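Local coordinates for protein transcriptional regulator I2 (Pseudomonas fluorescens A506, PDB 4MO7) that acts as a superantigen linked to Crohn's disease and, as a TetR-family protein, probably also binds DNA as a transcriptional regulator, at residues A[39-43]-A[123-127]; A[35-39]-A[76-80]; A[102-106]-A[208-212]; A[150-155]-A[171-175]. One frame throughout, in Å; residues are numbered along the deposited sequence.

Interaction 1. Residues A[39-43]-A[123-127]; sequences AHLFR and EAMAV. With MG (magnesium ion), chain B.
Arg43 and Glu123 cross at about a right angle where the first helix of the TetR-type helix-turn-helix DNA-binding domain, helix 30-45, meets helix 122-130 of the larger C-terminal domain. The two short segments approach to 8.4 Å between axes and cross at 50°. Arg43 can be followed outward. Its CB rests 3.9 Å from Glu123 CB and equally near Val127 CG2, and CG stays against the Glu123 methylenes. A bend at chi2 (56°) then turns the chain across helix 122-130, bringing CD over the methyl of Ala126. NE lies 3.5 Å from Ala126 CB, which sits against one face of the guanidinium toward its rim. At the tip, NH1 gives a hydrogen bond to a water that in turn donates to Ala126 O, a bridge joining the exposed arginine to the helix backbone.

On the other flank the His40 ring leans over the bent Glu123 chain, ring and carboxylate planes 42° apart, with CE1 3.2 Å from Glu123 CD. In the apolar part, Val127 CG2 touches Ala39 O, Arg43 N and Phe42 CB, and Ala39 CB meets Ala124 CB at 3.9 Å. The small alanines here are consistent with the close approach, and Val80 and Leu77 of helix 73-97 continue the apolar layer. His40 NE2, at the far end of its ring, binds the magnesium ion at 2.2 Å.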
loop_
_atom_site.group_PDB
_atom_site.type_symbol
_atom_site.label_atom_id
_atom_site.label_comp_id
_atom_site.label_asym_id
_atom_site.label_seq_id
_atom_site.Cartn_x
_atom_site.Cartn_y
_atom_site.Cartn_z
ATOM N N ALA A 39 18.483 3.289 18.408
ATOM C CA ALA A 39 17.929 3.006 17.077
ATOM C C ALA A 39 18.402 1.686 16.526
ATOM O O ALA A 39 17.612 0.916 16.014
ATOM C CB ALA A 39 18.234 4.125 16.094
ATOM N N HIS A 40 19.688 1.380 16.688
ATOM C CA HIS A 40 20.170 0.076 16.227
ATOM C C HIS A 40 19.646 -1.101 17.007
ATOM O O HIS A 40 19.237 -2.112 16.380
ATOM C CB HIS A 40 21.686 0.050 16.261
ATOM C CG HIS A 40 22.272 0.892 15.205
ATOM N ND1 HIS A 40 22.410 0.460 13.898
ATOM C CD2 HIS A 40 22.713 2.162 15.238
ATOM C CE1 HIS A 40 22.911 1.436 13.173
ATOM N NE2 HIS A 40 23.104 2.474 13.963
ATOM N N LEU A 41 19.712 -1.005 18.340
ATOM C CA LEU A 41 19.251 -2.103 19.202
ATOM C C LEU A 41 17.780 -2.387 18.896
ATOM O O LEU A 41 17.394 -3.534 18.647
ATOM C CB LEU A 41 19.450 -1.781 20.673
ATOM C CG LEU A 41 20.795 -2.212 21.286
ATOM C CD1 LEU A 41 21.920 -1.589 20.482
ATOM C CD2 LEU A 41 20.862 -1.722 22.712
ATOM N N PHE A 42 16.976 -1.338 18.805
ATOM C CA PHE A 42 15.566 -1.561 18.520
ATOM C C PHE A 42 15.371 -2.227 17.171
ATOM O O PHE A 42 14.518 -3.094 17.038
ATOM C CB PHE A 42 14.799 -0.228 18.552
ATOM C CG PHE A 42 14.685 0.391 19.906
ATOM C CD1 PHE A 42 14.957 -0.337 21.075
ATOM C CD2 PHE A 42 14.330 1.734 20.018
ATOM C CE1 PHE A 42 14.840 0.246 22.303
ATOM C CE2 PHE A 42 14.201 2.347 21.272
ATOM C CZ PHE A 42 14.473 1.599 22.424
ATOM N N ARG A 43 16.135 -1.803 16.165
ATOM C CA ARG A 43 16.019 -2.341 14.812
ATOM C C ARG A 43 16.494 -3.785 14.829
ATOM O O ARG A 43 15.837 -4.664 14.253
ATOM C CB ARG A 43 16.903 -1.542 13.850
ATOM C CG ARG A 43 17.034 -2.198 12.456
ATOM C CD ARG A 43 15.657 -2.429 11.828
ATOM N NE ARG A 43 15.745 -3.086 10.511
ATOM C CZ ARG A 43 14.831 -3.923 10.019
ATOM N NH1 ARG A 43 13.743 -4.227 10.722
ATOM N NH2 ARG A 43 15.004 -4.456 8.816
ATOM N N GLU A 123 18.188 2.693 10.060
ATOM C CA GLU A 123 17.638 1.831 11.117
ATOM C C GLU A 123 16.493 2.499 11.829
ATOM O O GLU A 123 15.545 1.840 12.217
ATOM C CB GLU A 123 18.712 1.419 12.143
ATOM C CG GLU A 123 19.871 0.655 11.533
ATOM C CD GLU A 123 20.797 1.579 10.758
ATOM O OE1 GLU A 123 20.628 2.813 10.895
ATOM O OE2 GLU A 123 21.693 1.086 10.035
ATOM N N ALA A 124 16.582 3.814 12.006
ATOM C CA ALA A 124 15.574 4.517 12.797
ATOM C C ALA A 124 14.231 4.648 12.029
ATOM O O ALA A 124 13.155 4.762 12.635
ATOM C CB ALA A 124 16.096 5.833 13.249
ATOM N N MET A 125 14.304 4.584 10.701
ATOM C CA MET A 125 13.106 4.565 9.861
ATOM C C MET A 125 12.463 3.203 9.880
ATOM O O MET A 125 11.229 3.064 9.852
ATOM C CB MET A 125 13.480 4.858 8.424
ATOM C CG MET A 125 12.339 4.626 7.444
ATOM S SD MET A 125 11.891 6.207 6.735
ATOM C CE MET A 125 10.917 6.916 8.066
ATOM N N ALA A 126 13.300 2.173 9.881
ATOM C CA ALA A 126 12.782 0.824 9.966
ATOM C C ALA A 126 12.123 0.628 11.317
ATOM O O ALA A 126 11.185 -0.163 11.448
ATOM C CB ALA A 126 13.920 -0.204 9.762
ATOM N N VAL A 127 12.621 1.351 12.321
ATOM C CA VAL A 127 12.040 1.263 13.648
ATOM C C VAL A 127 10.642 1.896 13.601
ATOM O O VAL A 127 9.688 1.362 14.155
ATOM C CB VAL A 127 12.952 1.912 14.729
ATOM C CG1 VAL A 127 12.184 2.125 16.012
ATOM C CG2 VAL A 127 14.203 1.063 14.999
HETATM MG MG MG B . 24.178 4.394 13.509
HETATM O O HOH W 1 12.250 -2.645 12.586
#

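Interaction 2. Residues A[35-39]-A[76-80]; sequences LQTAA and ILRAV
Leu35 reaches across to Ala79 with both methyls, its branched end straddling the alanine CB. CD2 comes to 3.5 Å of Ala79 CB, tighter than ordinary van der Waals contact, while CD1 lies at 3.8 Å from the same carbon. Leu35 leaves its helix pointing past helix 73-97, and chi2 (-164°, CD1 anti to CA) helps bring the branched end onto Ala79.

The segments run almost perpendicular, at 93°, so the contact is confined to a few side chains at the crossing. Ala38 and Ala79 point toward the opposite helix. Ala38 CB meets Ile76 CG2 at 3.6 Å, and Ile76 places that methyl beside its own carbonyl carbon. Val80 spreads its two branches along helix 30-45: CG2 rests 3.8 Å from Leu35 O, and CG1 turns to Ala39 CB at 3.9 Å. No hydrogen bond joins the segments, and all six touching residues are buried.

This is part of the apolar core of the TetR-type DNA-binding domain, where helix 30-45 crosses the start of the long helix 73-97. Leu55 of helix 52-59 covers Ala38 and Ile76, Phe70 packs on Leu35 and Ile76, and helix 122-130 closes over Val80 through Ala124 and Val127.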
loop_
_atom_site.group_PDB
_atom_site.type_symbol
_atom_site.label_atom_id
_atom_site.label_comp_id
_atom_site.label_asym_id
_atom_site.label_seq_id
_atom_site.Cartn_x
_atom_site.Cartn_y
_atom_site.Cartn_z
ATOM N N LEU A 35 20.233 7.847 21.834
ATOM C CA LEU A 35 19.233 7.771 20.769
ATOM C C LEU A 35 19.775 6.989 19.586
ATOM O O LEU A 35 19.101 6.115 19.068
ATOM C CB LEU A 35 18.842 9.154 20.238
ATOM C CG LEU A 35 17.803 9.912 21.026
ATOM C CD1 LEU A 35 17.258 11.049 20.182
ATOM C CD2 LEU A 35 16.733 8.917 21.432
ATOM N N GLN A 36 20.968 7.357 19.122
ATOM C CA GLN A 36 21.512 6.717 17.920
ATOM C C GLN A 36 21.798 5.265 18.176
ATOM O O GLN A 36 21.610 4.435 17.280
ATOM C CB GLN A 36 22.823 7.377 17.532
ATOM C CG GLN A 36 22.671 8.848 17.176
ATOM C CD GLN A 36 22.889 9.053 15.709
ATOM O OE1 GLN A 36 21.933 9.241 14.962
ATOM N NE2 GLN A 36 24.155 8.981 15.273
ATOM N N THR A 37 22.272 4.939 19.377
ATOM C CA THR A 37 22.539 3.514 19.668
ATOM C C THR A 37 21.239 2.727 19.880
ATOM O O THR A 37 21.134 1.599 19.425
ATOM C CB THR A 37 23.456 3.334 20.914
ATOM O OG1 THR A 37 24.664 4.062 20.687
ATOM C CG2 THR A 37 23.785 1.852 21.128
ATOM N N ALA A 38 20.252 3.329 20.563
ATOM C CA ALA A 38 18.932 2.691 20.722
ATOM C C ALA A 38 18.320 2.378 19.367
ATOM O O ALA A 38 17.684 1.339 19.166
ATOM C CB ALA A 38 17.991 3.644 21.497
ATOM N N ALA A 39 18.483 3.289 18.408
ATOM C CA ALA A 39 17.929 3.006 17.077
ATOM C C ALA A 39 18.402 1.686 16.526
ATOM O O ALA A 39 17.612 0.916 16.014
ATOM C CB ALA A 39 18.234 4.125 16.094
ATOM N N ILE A 76 12.212 6.962 24.696
ATOM C CA ILE A 76 13.364 6.723 23.821
ATOM C C ILE A 76 12.856 6.351 22.426
ATOM O O ILE A 76 13.393 6.844 21.421
ATOM C CB ILE A 76 14.264 5.591 24.324
ATOM C CG1 ILE A 76 14.793 5.964 25.715
ATOM C CG2 ILE A 76 15.481 5.426 23.417
ATOM C CD1 ILE A 76 15.587 4.861 26.368
ATOM N N LEU A 77 11.808 5.517 22.359
ATOM C CA LEU A 77 11.268 5.066 21.061
ATOM C C LEU A 77 10.672 6.235 20.325
ATOM O O LEU A 77 10.938 6.421 19.125
ATOM C CB LEU A 77 10.216 3.969 21.236
ATOM C CG LEU A 77 9.566 3.365 19.979
ATOM C CD1 LEU A 77 10.575 2.715 19.086
ATOM C CD2 LEU A 77 8.427 2.380 20.414
ATOM N N ARG A 78 9.889 7.052 21.031
ATOM C CA ARG A 78 9.356 8.298 20.454
ATOM C C ARG A 78 10.470 9.147 19.860
ATOM O O ARG A 78 10.338 9.659 18.747
ATOM C CB ARG A 78 8.668 9.122 21.550
ATOM C CG ARG A 78 8.174 10.489 21.035
ATOM C CD ARG A 78 7.809 11.343 22.246
ATOM N NE ARG A 78 7.994 12.747 21.925
ATOM C CZ ARG A 78 7.888 13.731 22.811
ATOM N NH1 ARG A 78 7.591 13.440 24.072
ATOM N NH2 ARG A 78 8.075 14.997 22.435
ATOM N N ALA A 79 11.576 9.308 20.590
ATOM C CA ALA A 79 12.644 10.214 20.128
ATOM C C ALA A 79 13.368 9.617 18.942
ATOM O O ALA A 79 13.763 10.366 18.044
ATOM C CB ALA A 79 13.648 10.509 21.259
ATOM N N VAL A 80 13.549 8.307 18.900
ATOM C CA VAL A 80 14.169 7.668 17.701
ATOM C C VAL A 80 13.300 7.991 16.499
ATOM O O VAL A 80 13.786 8.381 15.427
ATOM C CB VAL A 80 14.270 6.155 17.893
ATOM C CG1 VAL A 80 14.585 5.406 16.609
ATOM C CG2 VAL A 80 15.326 5.865 18.973
#

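Interaction 3. Residues A[102-106]-A[208-212]; sequences VRERV and VLKSD
Arg103, near the start of helix 102-110, grips Asp212, the C-terminal residue of the chain, with two nitrogens side-on. NE donates to the main-chain carboxylate oxygen Asp212 O at 2.8 Å, a fairly straight bond (162°) lying in the carbonyl plane on a lone pair. NH1 reaches the side-chain atom Asp212 OD1, also at 2.8 Å, but less straight and from above the carboxylate plane; the two flat groups are 66° apart. Bends at chi2 and chi3 turn the guanidinium so that NH2 also makes a salt bridge to Glu104 OE2 at 2.8 Å. One guanidinium thus joins both acidic groups of the last residue to the helix, and the surrounding carboxylates probably help hold it in place.

This closely bonded polar side is partly exposed, and the loose, solvent side of the contact is the exposed loop at Lys210 and Ser211. The buried side is ordinary apolar packing. Leu209 CD1 lies 4.0 Å from Arg103 CA and 4.2 Å from Val106 CB, and Val106 CG1 faces Val208 CG1 at 4.2 Å. Leu205 and Val157 extend this layer. Arg168 of the second subunit reaches Asp212 OD2 and Leu209 O, so the chain end also takes part in the dimer. The arrangement is a salt-bridge network that fastens the C-terminal tail to the all-helical C-terminal domain of a TetR-type protein.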
loop_
_atom_site.group_PDB
_atom_site.type_symbol
_atom_site.label_atom_id
_atom_site.label_comp_id
_atom_site.label_asym_id
_atom_site.label_seq_id
_atom_site.Cartn_x
_atom_site.Cartn_y
_atom_site.Cartn_z
ATOM N N VAL A 102 9.367 24.114 -10.951
ATOM C CA VAL A 102 8.313 23.189 -10.472
ATOM C C VAL A 102 8.689 21.713 -10.661
ATOM O O VAL A 102 8.526 20.881 -9.747
ATOM C CB VAL A 102 6.949 23.447 -11.190
ATOM C CG1 VAL A 102 5.963 22.249 -11.004
ATOM C CG2 VAL A 102 6.334 24.784 -10.729
ATOM N N ARG A 103 9.159 21.345 -11.855
ATOM C CA ARG A 103 9.477 19.975 -12.091
ATOM C C ARG A 103 10.577 19.461 -11.166
ATOM O O ARG A 103 10.490 18.332 -10.693
ATOM C CB ARG A 103 9.767 19.670 -13.575
ATOM C CG ARG A 103 11.092 20.187 -14.097
ATOM C CD ARG A 103 12.113 19.042 -14.053
ATOM N NE ARG A 103 11.891 18.039 -15.082
ATOM C CZ ARG A 103 12.541 16.886 -15.135
ATOM N NH1 ARG A 103 12.263 16.013 -16.087
ATOM N NH2 ARG A 103 13.477 16.601 -14.233
ATOM N N GLU A 104 11.593 20.280 -10.885
ATOM C CA GLU A 104 12.646 19.817 -10.013
ATOM C C GLU A 104 12.190 19.754 -8.542
ATOM O O GLU A 104 12.712 18.921 -7.787
ATOM C CB GLU A 104 13.911 20.632 -10.202
ATOM C CG GLU A 104 14.617 20.208 -11.545
ATOM C CD GLU A 104 15.288 18.813 -11.445
ATOM O OE1 GLU A 104 16.163 18.636 -10.580
ATOM O OE2 GLU A 104 14.962 17.880 -12.220
ATOM N N ARG A 105 11.273 20.632 -8.157
ATOM C CA ARG A 105 10.801 20.619 -6.757
ATOM C C ARG A 105 9.921 19.398 -6.529
ATOM O O ARG A 105 10.068 18.707 -5.532
ATOM C CB ARG A 105 10.053 21.911 -6.433
ATOM C CG ARG A 105 11.027 23.117 -6.447
ATOM C CD ARG A 105 10.357 24.488 -6.399
ATOM N NE ARG A 105 9.592 24.714 -5.191
ATOM C CZ ARG A 105 10.120 25.064 -4.016
ATOM N NH1 ARG A 105 11.443 25.227 -3.871
ATOM N NH2 ARG A 105 9.320 25.259 -2.987
ATOM N N VAL A 106 8.983 19.126 -7.425
ATOM C CA VAL A 106 8.198 17.866 -7.318
ATOM C C VAL A 106 9.127 16.633 -7.343
ATOM O O VAL A 106 8.983 15.730 -6.548
ATOM C CB VAL A 106 7.068 17.760 -8.400
ATOM C CG1 VAL A 106 6.250 16.500 -8.228
ATOM C CG2 VAL A 106 6.125 18.989 -8.297
ATOM N N VAL A 208 2.692 12.052 -12.395
ATOM C CA VAL A 208 1.980 13.045 -11.653
ATOM C C VAL A 208 1.895 14.444 -12.318
ATOM O O VAL A 208 0.922 15.160 -12.123
ATOM C CB VAL A 208 2.395 13.073 -10.205
ATOM C CG1 VAL A 208 3.713 13.684 -10.065
ATOM C CG2 VAL A 208 1.382 13.840 -9.398
ATOM N N LEU A 209 2.857 14.788 -13.164
ATOM C CA LEU A 209 2.868 16.103 -13.798
ATOM C C LEU A 209 2.365 15.971 -15.246
ATOM O O LEU A 209 2.589 14.927 -15.906
ATOM C CB LEU A 209 4.287 16.702 -13.796
ATOM C CG LEU A 209 4.836 17.061 -12.401
ATOM C CD1 LEU A 209 6.029 18.000 -12.499
ATOM C CD2 LEU A 209 3.762 17.745 -11.595
ATOM N N LYS A 210 1.693 17.027 -15.724
ATOM C CA LYS A 210 1.172 17.037 -17.092
ATOM C C LYS A 210 2.316 17.231 -18.054
ATOM O O LYS A 210 2.241 16.840 -19.224
ATOM C CB LYS A 210 0.229 18.205 -17.311
ATOM C CG LYS A 210 -0.956 18.253 -16.393
ATOM C CD LYS A 210 -1.834 19.449 -16.785
ATOM C CE LYS A 210 -1.786 19.694 -18.294
ATOM N NZ LYS A 210 -2.751 20.732 -18.775
ATOM N N SER A 211 3.375 17.855 -17.554
ATOM C CA SER A 211 4.565 18.135 -18.355
ATOM C C SER A 211 5.724 18.207 -17.368
ATOM O O SER A 211 5.515 18.506 -16.192
ATOM C CB SER A 211 4.364 19.480 -19.053
ATOM O OG SER A 211 5.558 19.914 -19.674
ATOM N N ASP A 212 6.938 17.919 -17.818
ATOM C CA ASP A 212 8.128 18.135 -16.987
ATOM C C ASP A 212 9.302 18.440 -17.884
ATOM O O ASP A 212 10.434 18.613 -17.399
ATOM C CB ASP A 212 8.487 16.906 -16.145
ATOM C CG ASP A 212 8.825 15.686 -16.995
ATOM O OD1 ASP A 212 9.965 15.562 -17.549
ATOM O OD2 ASP A 212 7.957 14.797 -17.062
ATOM O OXT ASP A 212 9.103 18.471 -19.105
#

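Interaction 4. Residues A[150-155]-A[171-175]; sequences YEQIWL and VFITR
Helices 137-163 and 171-183 meet with their segment axes 10.6 Å apart and their directions at 118°, a wide crossing within the helical C-terminal domain of the TetR fold that the long side chain of Arg175 spans. Arg175 enters as a knob among Tyr150, Glu151, Trp154 and Leu155 of the opposite helix, and is itself buried. CG stands anti to the backbone N and the chain bends at chi2, aiming the guanidinium at Trp154. There it lies flat on the indole in a cation-pi stack: CZ is 3.4 Å from the centroid of the five-membered ring, almost on its normal, and the planes differ by only 10°.

Its edge is taken by Glu151. NE donates to the syn lone pair of OE1 at 2.9 Å, nearly straight at 175°, with the carboxylate close to the guanidinium plane. Stack and salt bridge together fix the rotation of the group. Glu113 is a second acidic partner of the guanidinium and also accepts from Tyr150 OH, while Arg147 shares Glu151, so charges of both signs probably balance in this buried patch.

Nearer the outside, Leu155 covers the aliphatic base of the contact. Its CD2 lies 4.2 Å from Val171 CG1 and 3.9 Å from Phe172 CD1. On the inner side the edge of the Tyr150 ring brings CE1 to 3.7 Å from Arg175 NH2.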
loop_
_atom_site.group_PDB
_atom_site.type_symbol
_atom_site.label_atom_id
_atom_site.label_comp_id
_atom_site.label_asym_id
_atom_site.label_seq_id
_atom_site.Cartn_x
_atom_site.Cartn_y
_atom_site.Cartn_z
ATOM N N TYR A 150 5.715 17.378 7.562
ATOM C CA TYR A 150 6.238 16.720 6.349
ATOM C C TYR A 150 5.207 16.807 5.264
ATOM O O TYR A 150 5.513 17.152 4.131
ATOM C CB TYR A 150 6.522 15.257 6.698
ATOM C CG TYR A 150 6.974 14.362 5.543
ATOM C CD1 TYR A 150 6.052 13.704 4.735
ATOM C CD2 TYR A 150 8.326 14.113 5.361
ATOM C CE1 TYR A 150 6.500 12.812 3.700
ATOM C CE2 TYR A 150 8.765 13.236 4.365
ATOM C CZ TYR A 150 7.856 12.639 3.533
ATOM O OH TYR A 150 8.359 11.825 2.541
ATOM N N GLU A 151 3.958 16.536 5.610
ATOM C CA GLU A 151 2.918 16.567 4.589
ATOM C C GLU A 151 2.669 17.957 4.083
ATOM O O GLU A 151 2.280 18.130 2.931
ATOM C CB GLU A 151 1.602 15.917 5.029
ATOM C CG GLU A 151 1.670 14.399 5.263
ATOM C CD GLU A 151 1.913 13.635 3.958
ATOM O OE1 GLU A 151 1.339 14.055 2.920
ATOM O OE2 GLU A 151 2.723 12.672 4.019
ATOM N N GLN A 152 2.792 18.964 4.961
ATOM C CA GLN A 152 2.578 20.326 4.516
ATOM C C GLN A 152 3.623 20.752 3.482
ATOM O O GLN A 152 3.320 21.514 2.588
ATOM C CB GLN A 152 2.555 21.300 5.738
ATOM C CG GLN A 152 1.343 20.974 6.620
ATOM C CD GLN A 152 1.059 22.078 7.622
ATOM O OE1 GLN A 152 1.986 22.803 7.991
ATOM N NE2 GLN A 152 -0.221 22.231 8.048
ATOM N N ILE A 153 4.827 20.211 3.550
ATOM C CA ILE A 153 5.835 20.520 2.497
ATOM C C ILE A 153 5.362 19.963 1.133
ATOM O O ILE A 153 5.386 20.674 0.100
ATOM C CB ILE A 153 7.188 19.893 2.840
ATOM C CG1 ILE A 153 7.841 20.595 4.044
ATOM C CG2 ILE A 153 8.147 20.037 1.658
ATOM C CD1 ILE A 153 9.088 19.798 4.427
ATOM N N TRP A 154 4.873 18.727 1.144
ATOM C CA TRP A 154 4.263 18.148 -0.062
ATOM C C TRP A 154 3.113 18.972 -0.586
ATOM O O TRP A 154 3.016 19.273 -1.816
ATOM C CB TRP A 154 3.744 16.754 0.169
ATOM C CG TRP A 154 4.753 15.683 0.086
ATOM C CD1 TRP A 154 5.489 15.104 1.095
ATOM C CD2 TRP A 154 5.156 15.053 -1.128
ATOM N NE1 TRP A 154 6.326 14.119 0.580
ATOM C CE2 TRP A 154 6.133 14.071 -0.796
ATOM C CE3 TRP A 154 4.794 15.246 -2.471
ATOM C CZ2 TRP A 154 6.736 13.258 -1.771
ATOM C CZ3 TRP A 154 5.371 14.418 -3.429
ATOM C CH2 TRP A 154 6.344 13.446 -3.063
ATOM N N LEU A 155 2.248 19.411 0.327
ATOM C CA LEU A 155 1.105 20.184 -0.131
ATOM C C LEU A 155 1.547 21.546 -0.680
ATOM O O LEU A 155 0.999 22.025 -1.646
ATOM C CB LEU A 155 0.047 20.379 0.979
ATOM C CG LEU A 155 -0.507 19.047 1.485
ATOM C CD1 LEU A 155 -1.400 19.240 2.766
ATOM C CD2 LEU A 155 -1.303 18.312 0.377
ATOM N N VAL A 171 -5.294 18.725 -5.301
ATOM C CA VAL A 171 -3.945 18.619 -4.764
ATOM C C VAL A 171 -3.883 17.599 -3.632
ATOM O O VAL A 171 -2.912 16.836 -3.535
ATOM C CB VAL A 171 -3.451 19.966 -4.245
ATOM C CG1 VAL A 171 -2.191 19.761 -3.420
ATOM C CG2 VAL A 171 -3.148 20.901 -5.422
ATOM N N PHE A 172 -4.890 17.587 -2.743
ATOM C CA PHE A 172 -4.811 16.711 -1.608
ATOM C C PHE A 172 -4.967 15.283 -2.063
ATOM O O PHE A 172 -4.298 14.405 -1.519
ATOM C CB PHE A 172 -5.955 16.986 -0.649
ATOM C CG PHE A 172 -5.965 18.418 -0.163
ATOM C CD1 PHE A 172 -5.141 18.773 0.879
ATOM C CD2 PHE A 172 -6.751 19.387 -0.798
ATOM C CE1 PHE A 172 -5.105 20.088 1.344
ATOM C CE2 PHE A 172 -6.724 20.718 -0.341
ATOM C CZ PHE A 172 -5.879 21.062 0.696
ATOM N N ILE A 173 -5.838 15.064 -3.043
ATOM C CA ILE A 173 -6.118 13.683 -3.504
ATOM C C ILE A 173 -4.899 13.214 -4.323
ATOM O O ILE A 173 -4.477 12.049 -4.215
ATOM C CB ILE A 173 -7.438 13.563 -4.309
ATOM C CG1 ILE A 173 -8.660 13.900 -3.397
ATOM C CG2 ILE A 173 -7.566 12.111 -4.923
ATOM C CD1 ILE A 173 -8.510 13.547 -1.953
ATOM N N THR A 174 -4.302 14.128 -5.079
ATOM C CA THR A 174 -3.081 13.794 -5.835
ATOM C C THR A 174 -2.031 13.306 -4.833
ATOM O O THR A 174 -1.325 12.294 -5.061
ATOM C CB THR A 174 -2.545 14.985 -6.613
ATOM O OG1 THR A 174 -3.492 15.322 -7.625
ATOM C CG2 THR A 174 -1.223 14.634 -7.295
ATOM N N ARG A 175 -1.929 13.985 -3.680
ATOM C CA ARG A 175 -0.926 13.518 -2.708
ATOM C C ARG A 175 -1.278 12.129 -2.126
ATOM O O ARG A 175 -0.389 11.261 -1.999
ATOM C CB ARG A 175 -0.759 14.558 -1.585
ATOM C CG ARG A 175 0.105 14.087 -0.386
ATOM C CD ARG A 175 1.564 13.718 -0.857
ATOM N NE ARG A 175 2.255 13.148 0.340
ATOM C CZ ARG A 175 3.293 12.311 0.300
ATOM N NH1 ARG A 175 3.777 11.882 -0.882
ATOM N NH2 ARG A 175 3.761 11.813 1.435
#

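From the N terminus, helix 30-45 starts two contacts. Interaction 2 closes the shorter loop, joining it to helix 73-97 inside the DNA-binding domain; interaction 1 shares Ala39 and runs on to helix 122-130, tying that domain to the C-terminal one. The two touch, Val127 CG1 meeting Leu77 CD1 at 3.5 Å. Interaction 3 opens at helix 102-110 before interaction 1 has closed, so these two cross, their centres about 33 Å apart on opposite sides of the chain's centre. Interaction 4, joining helix 137-163 to helix 171-183, nests in the long loop that interaction 3 closes at the C terminus, and Val208 CG2 touches Thr174 CG2 between them.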